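Local coordinates for BH0493 protein (Bacillus halodurans C-125, PDB 2QEE), which binds zinc and is probably a metal-dependent enzyme of the amidohydrolase superfamily, at residues C[51-54]-C[55-58]; C[69-73]-C[74-78]. One frame throughout, in Å; residues are numbered along the deposited sequence.

Contact 1. Residues C[51-54]-C[55-58]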
loop_
_atom_site.group_PDB
_atom_site.type_symbol
_atom_site.label_atom_id
_atom_site.label_comp_id
_atom_site.label_asym_id
_atom_site.label_seq_id
_atom_site.Cartn_x
_atom_site.Cartn_y
_atom_site.Cartn_z
ATOM N N HIS C 51 -8.354 17.892 -17.742
ATOM C CA HIS C 51 -9.410 17.550 -16.792
ATOM C C HIS C 51 -8.867 17.310 -15.384
ATOM O O HIS C 51 -9.597 17.480 -14.397
ATOM C CB HIS C 51 -10.274 16.386 -17.278
ATOM C CG HIS C 51 -9.574 15.056 -17.362
ATOM N ND1 HIS C 51 -9.445 14.208 -16.280
ATOM C CD2 HIS C 51 -8.994 14.418 -18.405
ATOM C CE1 HIS C 51 -8.842 13.093 -16.662
ATOM N NE2 HIS C 51 -8.558 13.196 -17.944
ATOM N N TYR C 52 -7.600 16.894 -15.274
ATOM C CA TYR C 52 -7.020 16.754 -13.927
ATOM C C TYR C 52 -7.114 18.073 -13.176
ATOM O O TYR C 52 -7.318 18.095 -11.959
ATOM C CB TYR C 52 -5.535 16.334 -13.960
ATOM C CG TYR C 52 -5.192 14.940 -14.421
ATOM C CD1 TYR C 52 -5.911 14.287 -15.409
ATOM C CD2 TYR C 52 -4.028 14.288 -13.929
ATOM C CE1 TYR C 52 -5.532 13.008 -15.852
ATOM C CE2 TYR C 52 -3.639 12.980 -14.379
ATOM C CZ TYR C 52 -4.399 12.369 -15.327
ATOM O OH TYR C 52 -4.040 11.131 -15.755
ATOM N N LEU C 53 -6.899 19.176 -13.888
ATOM C CA LEU C 53 -6.907 20.501 -13.278
ATOM C C LEU C 53 -8.315 21.025 -13.071
ATOM O O LEU C 53 -8.542 21.765 -12.119
ATOM C CB LEU C 53 -6.057 21.503 -14.060
ATOM C CG LEU C 53 -4.535 21.191 -14.018
ATOM C CD1 LEU C 53 -3.749 22.281 -14.702
ATOM C CD2 LEU C 53 -4.056 21.062 -12.573
ATOM N N VAL C 54 -9.240 20.620 -13.935
ATOM C CA VAL C 54 -10.674 20.899 -13.650
ATOM C C VAL C 54 -11.134 20.306 -12.295
ATOM O O VAL C 54 -11.668 21.037 -11.427
ATOM C CB VAL C 54 -11.561 20.404 -14.809
ATOM C CG1 VAL C 54 -13.048 20.638 -14.489
ATOM C CG2 VAL C 54 -11.154 21.134 -16.092
ATOM N N ALA C 55 -10.799 19.035 -12.055
ATOM C CA ALA C 55 -11.106 18.422 -10.754
ATOM C C ALA C 55 -10.485 19.272 -9.637
ATOM O O ALA C 55 -11.146 19.634 -8.654
ATOM C CB ALA C 55 -10.559 16.989 -10.717
ATOM N N GLU C 56 -9.202 19.638 -9.773
ATOM C CA GLU C 56 -8.545 20.342 -8.689
ATOM C C GLU C 56 -9.131 21.743 -8.444
ATOM O O GLU C 56 -9.324 22.111 -7.301
ATOM C CB GLU C 56 -7.031 20.399 -8.933
ATOM C CG GLU C 56 -6.426 18.968 -8.804
ATOM C CD GLU C 56 -4.925 18.948 -9.047
ATOM O OE1 GLU C 56 -4.242 19.948 -8.695
ATOM O OE2 GLU C 56 -4.485 17.904 -9.596
ATOM N N VAL C 57 -9.463 22.470 -9.518
ATOM C CA VAL C 57 -9.939 23.872 -9.314
ATOM C C VAL C 57 -11.331 23.812 -8.645
ATOM O O VAL C 57 -11.681 24.654 -7.786
ATOM C CB VAL C 57 -9.965 24.701 -10.639
ATOM C CG1 VAL C 57 -11.126 24.277 -11.618
ATOM C CG2 VAL C 57 -9.978 26.171 -10.324
ATOM N N MET C 58 -12.075 22.766 -8.994
ATOM C CA MET C 58 -13.434 22.654 -8.418
ATOM C C MET C 58 -13.417 22.401 -6.893
ATOM O O MET C 58 -14.418 22.678 -6.222
ATOM C CB MET C 58 -14.303 21.643 -9.190
ATOM C CG MET C 58 -14.671 22.008 -10.656
ATOM S SD MET C 58 -15.279 23.735 -10.965
ATOM C CE MET C 58 -16.498 23.665 -9.802
#
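Helical i to i+4 contacts join 51-54 to 55-58 within the two-turn helix 51-58, whose first turn approaches the zinc site, the side chain of Tyr52 being about 7 Å from the bound zinc ion. Four successive backbone bonds give the evidence. Ala55 N reaches His51 O at 3.1 Å with an N-H...O angle of 172°, and Glu56 N, Val57 N and Met58 N repeat the step to Tyr52 O, Leu53 O and Val54 O. The rung at Tyr52 O is the longest, with Glu56 N 3.3 Å away; the same oxygen receives a weak hydrogen bond from Arg316 of the second subunit.

Such a short helix, set between strand 24-26, after which the zinc ligands His28 and His30 come, and the later barrel strands, fits the helical elaborations of the (beta/alpha)8 barrel of amidohydrolases. Leu53 packs on Val98 of helix 93-104, and Val54 on Phe68 of helix 65-70. The carboxylate of Glu56 passes the Leu53 methyl CD2 with OE1 at 4.0 Å; OE1 is hydrogen-bonded to Ser92, and OE2 salt-bridged to that same Arg316. Met58 touches the preceding turn through CG, 3.2 Å from Val54 O and 4.4 Å from Val54 CG1, which is anti to its own residue's backbone N (chi1 178°); its sulfur end then turns away. Val57 packs on Ile80 and Glu83 of helix 73-86.

Contact 2. Residues C[69-73]-C[74-78]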
loop_
_atom_site.group_PDB
_atom_site.type_symbol
_atom_site.label_atom_id
_atom_site.label_comp_id
_atom_site.label_asym_id
_atom_site.label_seq_id
_atom_site.Cartn_x
_atom_site.Cartn_y
_atom_site.Cartn_z
ATOM N N TRP C 69 -18.242 25.611 -17.291
ATOM C CA TRP C 69 -18.352 25.040 -18.617
ATOM C C TRP C 69 -18.830 26.086 -19.627
ATOM O O TRP C 69 -18.575 25.951 -20.835
ATOM C CB TRP C 69 -19.285 23.849 -18.584
ATOM C CG TRP C 69 -18.696 22.642 -17.907
ATOM C CD1 TRP C 69 -19.295 21.867 -16.950
ATOM C CD2 TRP C 69 -17.390 22.082 -18.125
ATOM N NE1 TRP C 69 -18.441 20.843 -16.574
ATOM C CE2 TRP C 69 -17.268 20.961 -17.275
ATOM C CE3 TRP C 69 -16.311 22.415 -18.964
ATOM C CZ2 TRP C 69 -16.103 20.181 -17.225
ATOM C CZ3 TRP C 69 -15.157 21.651 -18.909
ATOM C CH2 TRP C 69 -15.068 20.531 -18.061
ATOM N N ALA C 70 -19.499 27.115 -19.099
ATOM C CA ALA C 70 -19.998 28.259 -19.906
ATOM C C ALA C 70 -18.899 29.253 -20.267
ATOM O O ALA C 70 -19.084 30.098 -21.178
ATOM C CB ALA C 70 -21.138 29.008 -19.148
ATOM N N MET C 71 -17.784 29.221 -19.525
ATOM C CA MET C 71 -16.662 30.073 -19.847
ATOM C C MET C 71 -15.946 29.606 -21.100
ATOM O O MET C 71 -16.029 28.420 -21.483
ATOM C CB MET C 71 -15.656 30.133 -18.685
ATOM C CG MET C 71 -16.144 30.847 -17.410
ATOM S SD MET C 71 -14.877 30.711 -16.102
ATOM C CE MET C 71 -14.660 28.964 -16.087
ATOM N N SER C 72 -15.257 30.543 -21.758
ATOM C CA SER C 72 -14.395 30.205 -22.897
ATOM C C SER C 72 -13.173 29.451 -22.383
ATOM O O SER C 72 -12.863 29.553 -21.210
ATOM C CB SER C 72 -13.884 31.465 -23.601
ATOM O OG SER C 72 -13.078 32.270 -22.742
ATOM N N LYS C 73 -12.487 28.734 -23.261
ATOM C CA LYS C 73 -11.209 28.107 -22.847
ATOM C C LYS C 73 -10.253 29.115 -22.165
ATOM O O LYS C 73 -9.691 28.830 -21.084
ATOM C CB LYS C 73 -10.547 27.326 -23.987
ATOM C CG LYS C 73 -9.496 26.308 -23.441
ATOM C CD LYS C 73 -9.263 25.129 -24.337
ATOM C CE LYS C 73 -10.406 24.125 -24.239
ATOM N NZ LYS C 73 -10.104 23.076 -23.189
ATOM N N ARG C 74 -10.090 30.313 -22.728
ATOM C CA ARG C 74 -9.204 31.292 -22.099
ATOM C C ARG C 74 -9.647 31.641 -20.689
ATOM O O ARG C 74 -8.825 31.726 -19.783
ATOM C CB ARG C 74 -9.051 32.573 -22.930
ATOM C CG ARG C 74 -7.903 33.527 -22.445
ATOM C CD ARG C 74 -7.816 34.864 -23.268
ATOM N NE ARG C 74 -6.685 35.068 -24.203
ATOM C CZ ARG C 74 -5.914 34.141 -24.796
ATOM N NH1 ARG C 74 -6.071 32.832 -24.591
ATOM N NH2 ARG C 74 -4.956 34.548 -25.624
ATOM N N GLU C 75 -10.950 31.858 -20.503
ATOM C CA GLU C 75 -11.485 32.217 -19.182
ATOM C C GLU C 75 -11.303 31.084 -18.165
ATOM O O GLU C 75 -10.955 31.366 -17.012
ATOM C CB GLU C 75 -12.979 32.582 -19.249
ATOM C CG GLU C 75 -13.199 33.931 -19.929
ATOM C CD GLU C 75 -14.611 34.152 -20.432
ATOM O OE1 GLU C 75 -15.469 33.257 -20.336
ATOM O OE2 GLU C 75 -14.851 35.263 -20.943
ATOM N N GLN C 76 -11.536 29.849 -18.604
ATOM C CA GLN C 76 -11.326 28.650 -17.738
ATOM C C GLN C 76 -9.854 28.624 -17.322
ATOM O O GLN C 76 -9.546 28.481 -16.138
ATOM C CB GLN C 76 -11.682 27.394 -18.508
ATOM C CG GLN C 76 -13.203 27.190 -18.707
ATOM C CD GLN C 76 -13.497 26.041 -19.641
ATOM O OE1 GLN C 76 -12.609 25.527 -20.309
ATOM N NE2 GLN C 76 -14.763 25.661 -19.741
ATOM N N ALA C 77 -8.962 28.797 -18.296
ATOM C CA ALA C 77 -7.524 28.771 -18.012
ATOM C C ALA C 77 -7.103 29.878 -17.049
ATOM O O ALA C 77 -6.312 29.660 -16.138
ATOM C CB ALA C 77 -6.732 28.815 -19.315
ATOM N N ASP C 78 -7.627 31.095 -17.235
ATOM C CA ASP C 78 -7.405 32.172 -16.321
ATOM C C ASP C 78 -7.861 31.822 -14.879
ATOM O O ASP C 78 -7.171 32.143 -13.913
ATOM C CB ASP C 78 -8.220 33.415 -16.770
ATOM C CG ASP C 78 -7.635 34.133 -17.963
ATOM O OD1 ASP C 78 -6.453 33.941 -18.309
ATOM O OD2 ASP C 78 -8.378 34.964 -18.526
HETATM O O HOH W 1 -16.474 24.544 -21.864
HETATM O O HOH W 2 -12.266 23.159 -21.344
#
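Ser72 and Glu75 exchange hydrogen bonds at the start of helix 73-86, each side chain holding the other's backbone NH. Glu75 N donates to Ser72 OG at 3.1 Å, and Ser72 N donates to Glu75 OE1, also at 3.1 Å, approaching from above the carboxylate, 48° out of its plane. This reciprocity defines a capping box, with Ser72 as N-cap. A chi1 of 62° puts the serine hydroxyl between its own N and carbonyl carbon, facing the first turn. The carboxylate would probably also interact favourably with the helix dipole.

Met71 flanks the box: its CB lies 3.5 Å from Glu75 OE1, and the bend at chi3 carries CE to within 3.5 Å of Gln76 CG. Gln76, buried, extends its amide back toward the preceding helix. NE2 stands 3.7 Å from Trp69 CE3, the amide and indole planes 78° apart, and donates to Phe68 O. A water bonded to NE2 donates to Trp69 O; a second, donating to Gln76 OE1 at 2.6 Å, accepts from Lys73 NZ, which is held in turn by Thr49. Both ends of the amide are thus engaged, fixing its rotation. With a leucine here, Phe68 O would probably lose its amide donor and both waters a partner, weakening the polar bridge between the two helices.

Farther out, Trp69 NE1 hydrogen-bonds to Ala270 O, and Arg74 forms a salt bridge to Asp45. The turn 71-72 links helix 65-70 to helix 73-86, with Ala77 against helix 44-48 and Asp78 in a salt bridge with Arg118 of helix 114-122.

From the N terminus the chain passes helix 8-21, strand 24-26 and helix 44-48 before entering contact 1, which is wholly internal to helix 51-58. Contact 2 follows in series, at the turn from helix 65-70 into helix 73-86; neither encloses nor crosses the other, and each joins directly consecutive residues, so no long loop is closed. Their centres lie 13 Å apart, and they touch where Val54 CG1 meets Trp69 CH2 at 4.1 Å. Contact 1 also packs on helix 93-104 and on helices 65-70 and 73-86, and reaches the second subunit, whereas contact 2 lies away from the metal sites and joins helix 65-70 to helix 73-86, the latter packing on helices 44-48 and 114-122.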